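Side-chain contacts in adhesion and penetration protein autotransporter (Haemophilus influenzae, PDB 3SYJ), which promotes bacterial adherence to and invasion of host cells through a secreted passenger domain that self-associates and probably acts as a serine protease: residues D8-Y11 against Y12-A16; S257-D260 against E261-R265. One frame throughout, in Å; residues are numbered along the deposited sequence.

Contact 1: D8-Y11 against Y12-A16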
loop_
_atom_site.group_PDB
_atom_site.type_symbol
_atom_site.label_atom_id
_atom_site.label_comp_id
_atom_site.label_asym_id
_atom_site.label_seq_id
_atom_site.Cartn_x
_atom_site.Cartn_y
_atom_site.Cartn_z
ATOM N N ASP A 8 37.396 5.598 -44.611
ATOM C CA ASP A 8 37.050 4.177 -44.508
ATOM C C ASP A 8 36.237 3.737 -45.707
ATOM O O ASP A 8 35.257 4.384 -46.070
ATOM C CB ASP A 8 36.226 3.896 -43.255
ATOM C CG ASP A 8 37.049 3.944 -41.994
ATOM O OD1 ASP A 8 38.287 3.814 -42.076
ATOM O OD2 ASP A 8 36.455 4.109 -40.913
ATOM N N TYR A 9 36.648 2.632 -46.317
ATOM C CA TYR A 9 35.932 2.078 -47.458
ATOM C C TYR A 9 34.506 1.746 -47.050
ATOM O O TYR A 9 33.595 1.805 -47.870
ATOM C CB TYR A 9 36.632 0.816 -47.961
ATOM C CG TYR A 9 36.361 0.473 -49.410
ATOM C CD1 TYR A 9 36.452 1.435 -50.409
ATOM C CD2 TYR A 9 36.054 -0.824 -49.783
ATOM C CE1 TYR A 9 36.222 1.108 -51.747
ATOM C CE2 TYR A 9 35.823 -1.158 -51.109
ATOM C CZ TYR A 9 35.908 -0.197 -52.081
ATOM O OH TYR A 9 35.671 -0.553 -53.385
ATOM N N GLN A 10 34.313 1.412 -45.774
ATOM C CA GLN A 10 32.991 1.027 -45.285
ATOM C C GLN A 10 31.910 2.061 -45.602
ATOM O O GLN A 10 30.772 1.693 -45.900
ATOM C CB GLN A 10 33.013 0.722 -43.790
ATOM C CG GLN A 10 31.803 -0.085 -43.331
ATOM C CD GLN A 10 31.768 -1.493 -43.929
ATOM O OE1 GLN A 10 32.791 -2.175 -44.001
ATOM N NE2 GLN A 10 30.582 -1.934 -44.349
ATOM N N TYR A 11 32.259 3.346 -45.547
ATOM C CA TYR A 11 31.287 4.398 -45.856
ATOM C C TYR A 11 30.673 4.184 -47.230
ATOM O O TYR A 11 29.465 4.222 -47.403
ATOM C CB TYR A 11 31.939 5.780 -45.824
ATOM C CG TYR A 11 32.107 6.369 -44.447
ATOM C CD1 TYR A 11 31.024 6.924 -43.770
ATOM C CD2 TYR A 11 33.354 6.400 -43.835
ATOM C CE1 TYR A 11 31.185 7.479 -42.505
ATOM C CE2 TYR A 11 33.526 6.950 -42.583
ATOM C CZ TYR A 11 32.445 7.486 -41.923
ATOM O OH TYR A 11 32.636 8.029 -40.678
ATOM N N TYR A 12 31.523 3.955 -48.210
ATOM C CA TYR A 12 31.066 3.810 -49.574
ATOM C C TYR A 12 30.276 2.524 -49.780
ATOM O O TYR A 12 29.405 2.448 -50.642
ATOM C CB TYR A 12 32.273 3.823 -50.498
ATOM C CG TYR A 12 33.114 5.076 -50.415
ATOM C CD1 TYR A 12 32.782 6.213 -51.150
ATOM C CD2 TYR A 12 34.248 5.120 -49.618
ATOM C CE1 TYR A 12 33.561 7.360 -51.088
ATOM C CE2 TYR A 12 35.034 6.258 -49.550
ATOM C CZ TYR A 12 34.687 7.376 -50.285
ATOM O OH TYR A 12 35.474 8.505 -50.212
ATOM N N ARG A 13 30.603 1.497 -49.011
ATOM C CA ARG A 13 29.884 0.238 -49.118
ATOM C C ARG A 13 28.513 0.373 -48.458
ATOM O O ARG A 13 27.504 -0.002 -49.045
ATOM C CB ARG A 13 30.680 -0.900 -48.482
ATOM C CG ARG A 13 31.961 -1.276 -49.223
ATOM C CD ARG A 13 31.689 -1.813 -50.617
ATOM N NE ARG A 13 30.466 -2.604 -50.658
ATOM C CZ ARG A 13 30.363 -3.842 -50.197
ATOM N NH1 ARG A 13 31.434 -4.410 -49.673
ATOM N NH2 ARG A 13 29.207 -4.501 -50.247
ATOM N N ASP A 14 28.482 0.919 -47.246
ATOM C CA ASP A 14 27.225 1.111 -46.524
ATOM C C ASP A 14 26.279 2.008 -47.319
ATOM O O ASP A 14 25.074 1.745 -47.405
ATOM C CB ASP A 14 27.476 1.697 -45.128
ATOM C CG ASP A 14 27.985 0.652 -44.132
ATOM O OD1 ASP A 14 27.997 -0.550 -44.486
ATOM O OD2 ASP A 14 28.368 1.031 -42.999
ATOM N N PHE A 15 26.840 3.063 -47.902
ATOM C CA PHE A 15 26.088 4.013 -48.718
ATOM C C PHE A 15 25.306 3.261 -49.800
ATOM O O PHE A 15 24.101 3.455 -49.948
ATOM C CB PHE A 15 27.045 5.036 -49.357
ATOM C CG PHE A 15 26.406 6.362 -49.685
ATOM C CD1 PHE A 15 26.356 7.375 -48.739
ATOM C CD2 PHE A 15 25.869 6.601 -50.943
ATOM C CE1 PHE A 15 25.778 8.599 -49.038
ATOM C CE2 PHE A 15 25.289 7.823 -51.249
ATOM C CZ PHE A 15 25.246 8.826 -50.297
ATOM N N ALA A 16 25.993 2.380 -50.529
ATOM C CA ALA A 16 25.375 1.671 -51.649
ATOM C C ALA A 16 24.309 0.673 -51.198
ATOM O O ALA A 16 23.319 0.456 -51.897
ATOM C CB ALA A 16 26.428 0.972 -52.474
#
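Q10 and D14, one helical turn apart in helix 9-17, join amide to carboxylate. From CB the Q10 chain leaves with CG anti to the backbone N (chi1 -162°), and the bend at chi2 turns it forward along the helix, toward D14. CG then passes 3.6 Å from D14 OD2, CD comes within 3.9 Å of D14 OD1, and NE2 donates to D14 OD1 at 2.9 Å. D14 OD1 lies in the amide plane of Q10, yet NE2 meets it from above the carboxylate plane, the two planes being 58° apart. D14 N also binds Q10 O at 2.8 Å, so the pair is tied by both backbone and side chain. The loop around A597 fixes the rotation of the carboxylate: A597 N also donates to OD1, H596 ND1 binds OD2, and Q10 NE2 reaches A597 O as well. On another side of the first turn, R13 CG lies 4.2 Å from Y9 CD2, while Y9 OH bonds to Y177 OH. Such an i to i+4 side-chain bridge is a recurrent feature of alpha-helices; here it lies in the protease part of the passenger and faces residues much later in the chain.

Contact 2: S257-D260 against E261-R265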
loop_
_atom_site.group_PDB
_atom_site.type_symbol
_atom_site.label_atom_id
_atom_site.label_comp_id
_atom_site.label_asym_id
_atom_site.label_seq_id
_atom_site.Cartn_x
_atom_site.Cartn_y
_atom_site.Cartn_z
ATOM N N SER A 257 10.374 11.402 -72.556
ATOM C CA SER A 257 9.498 11.363 -73.726
ATOM C C SER A 257 9.693 10.092 -74.522
ATOM O O SER A 257 8.747 9.554 -75.094
ATOM C CB SER A 257 9.743 12.564 -74.637
ATOM O OG SER A 257 8.921 13.653 -74.265
ATOM N N TYR A 258 10.931 9.626 -74.576
ATOM C CA TYR A 258 11.228 8.388 -75.272
ATOM C C TYR A 258 10.605 7.241 -74.508
ATOM O O TYR A 258 9.999 6.347 -75.096
ATOM C CB TYR A 258 12.734 8.193 -75.380
ATOM C CG TYR A 258 13.173 6.840 -75.877
ATOM C CD1 TYR A 258 12.920 6.441 -77.184
ATOM C CD2 TYR A 258 13.877 5.974 -75.050
ATOM C CE1 TYR A 258 13.344 5.207 -77.650
ATOM C CE2 TYR A 258 14.308 4.744 -75.505
ATOM C CZ TYR A 258 14.039 4.365 -76.806
ATOM O OH TYR A 258 14.464 3.138 -77.259
ATOM N N PHE A 259 10.737 7.267 -73.189
ATOM C CA PHE A 259 10.159 6.198 -72.399
ATOM C C PHE A 259 8.645 6.133 -72.587
ATOM O O PHE A 259 8.082 5.048 -72.679
ATOM C CB PHE A 259 10.471 6.345 -70.917
ATOM C CG PHE A 259 9.724 5.369 -70.072
ATOM C CD1 PHE A 259 10.112 4.041 -70.027
ATOM C CD2 PHE A 259 8.596 5.761 -69.368
ATOM C CE1 PHE A 259 9.412 3.123 -69.267
ATOM C CE2 PHE A 259 7.892 4.847 -68.609
ATOM C CZ PHE A 259 8.304 3.525 -68.563
ATOM N N ASP A 260 7.998 7.295 -72.637
ATOM C CA ASP A 260 6.555 7.363 -72.846
ATOM C C ASP A 260 6.158 6.701 -74.156
ATOM O O ASP A 260 5.129 6.031 -74.230
ATOM C CB ASP A 260 6.056 8.812 -72.806
ATOM C CG ASP A 260 6.023 9.379 -71.394
ATOM O OD1 ASP A 260 6.230 8.598 -70.437
ATOM O OD2 ASP A 260 5.792 10.602 -71.239
ATOM N N GLU A 261 6.972 6.874 -75.190
ATOM C CA GLU A 261 6.689 6.222 -76.464
ATOM C C GLU A 261 6.767 4.700 -76.356
ATOM O O GLU A 261 5.973 3.990 -76.966
ATOM C CB GLU A 261 7.625 6.725 -77.558
ATOM C CG GLU A 261 7.379 8.169 -77.950
ATOM C CD GLU A 261 8.411 8.681 -78.928
ATOM O OE1 GLU A 261 9.156 7.849 -79.487
ATOM O OE2 GLU A 261 8.481 9.912 -79.135
ATOM N N ILE A 262 7.730 4.203 -75.584
ATOM C CA ILE A 262 7.881 2.767 -75.390
ATOM C C ILE A 262 6.685 2.243 -74.612
ATOM O O ILE A 262 6.108 1.218 -74.945
ATOM C CB ILE A 262 9.160 2.428 -74.585
ATOM C CG1 ILE A 262 10.413 2.946 -75.296
ATOM C CG2 ILE A 262 9.249 0.927 -74.314
ATOM C CD1 ILE A 262 10.482 2.596 -76.758
ATOM N N PHE A 263 6.315 2.966 -73.565
ATOM C CA PHE A 263 5.275 2.506 -72.668
ATOM C C PHE A 263 3.933 2.402 -73.379
ATOM O O PHE A 263 3.245 1.391 -73.259
ATOM C CB PHE A 263 5.168 3.439 -71.467
ATOM C CG PHE A 263 4.331 2.891 -70.340
ATOM C CD1 PHE A 263 4.875 2.008 -69.421
ATOM C CD2 PHE A 263 3.009 3.275 -70.188
ATOM C CE1 PHE A 263 4.118 1.514 -68.379
ATOM C CE2 PHE A 263 2.247 2.782 -69.146
ATOM C CZ PHE A 263 2.802 1.901 -68.241
ATOM N N GLU A 264 3.567 3.449 -74.112
ATOM C CA GLU A 264 2.279 3.505 -74.807
ATOM C C GLU A 264 2.193 2.471 -75.923
ATOM O O GLU A 264 1.103 2.056 -76.317
ATOM C CB GLU A 264 2.016 4.911 -75.353
ATOM C CG GLU A 264 1.606 5.907 -74.269
ATOM C CD GLU A 264 1.808 7.362 -74.673
ATOM O OE1 GLU A 264 2.441 7.616 -75.726
ATOM O OE2 GLU A 264 1.336 8.253 -73.930
ATOM N N ARG A 265 3.350 2.054 -76.421
ATOM C CA ARG A 265 3.423 0.993 -77.414
ATOM C C ARG A 265 3.001 -0.359 -76.820
ATOM O O ARG A 265 2.451 -1.210 -77.518
ATOM C CB ARG A 265 4.848 0.924 -77.963
ATOM C CG ARG A 265 5.092 -0.093 -79.058
ATOM C CD ARG A 265 6.533 0.032 -79.569
ATOM N NE ARG A 265 6.847 1.410 -79.951
ATOM C CZ ARG A 265 8.060 1.955 -79.890
ATOM N NH1 ARG A 265 9.095 1.245 -79.455
ATOM N NH2 ARG A 265 8.238 3.220 -80.254
#
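Four successive i to i+4 backbone bonds carry the chain from S257-D260 into the following turn as alpha-helix. E261 N binds S257 O at 3.2 Å, and F263 N meets F259 O at 2.9 Å. I262 N binds Y258 O, and E264 N binds D260 O.

Two side-chain pairs follow the same spacing. In the first, I262 lays its CG1 over one face of the Y258 ring, 4.3 Å from the centroid and 14° off the normal, a CH-pi contact displaced toward the rim. The branch ends in CD1, which approaches Y258 CZ at 4.0 Å. With CG1 beside the backbone N (chi1 -59°), I262 turns this longer arm back toward the tyrosine. In the second pair, F259 and F263 run side by side and point the same way, F259 CZ touching F263 CD1 at 3.8 Å. Their planes are 39° apart, and F263 CB sits over one face of the F259 ring. The acidic D260 and E264 keep their carboxylates apart, with OD2 of D260 and OE2 of E264 separated by 5.7 Å.

Both pairs reach into the surrounding fold. Y258 OH bonds to N102 O and its ring meets Y104 edge-to-face; the F259 ring meets that of Y67 edge-to-face. Helix 256-266 thus packs F259 and F263 against strand 61-64 and rests Y258 and I262 on the loop at N102, just ahead of strand 269-272, the first of the parallel sheet.

In the fold
From the N terminus, the chain leaves strand 2-4 and enters helix 9-17, where contact 1 closes within a single helix. The antiparallel strands of the protease domain follow before helix 256-266 holds contact 2. Neither contact closes a loop; they lie in series, without nesting or crossing, their centres about 36 Å apart and their nearest atoms about 22 Å apart. The helix of contact 1 lies between strands 151-155 and 179-182 and the loop around H596, joining the protease domain to later residues. Contact 2 sits beside strand 61-64, where the chain passes toward the long beta-helix whose parallel strands begin with 269-272.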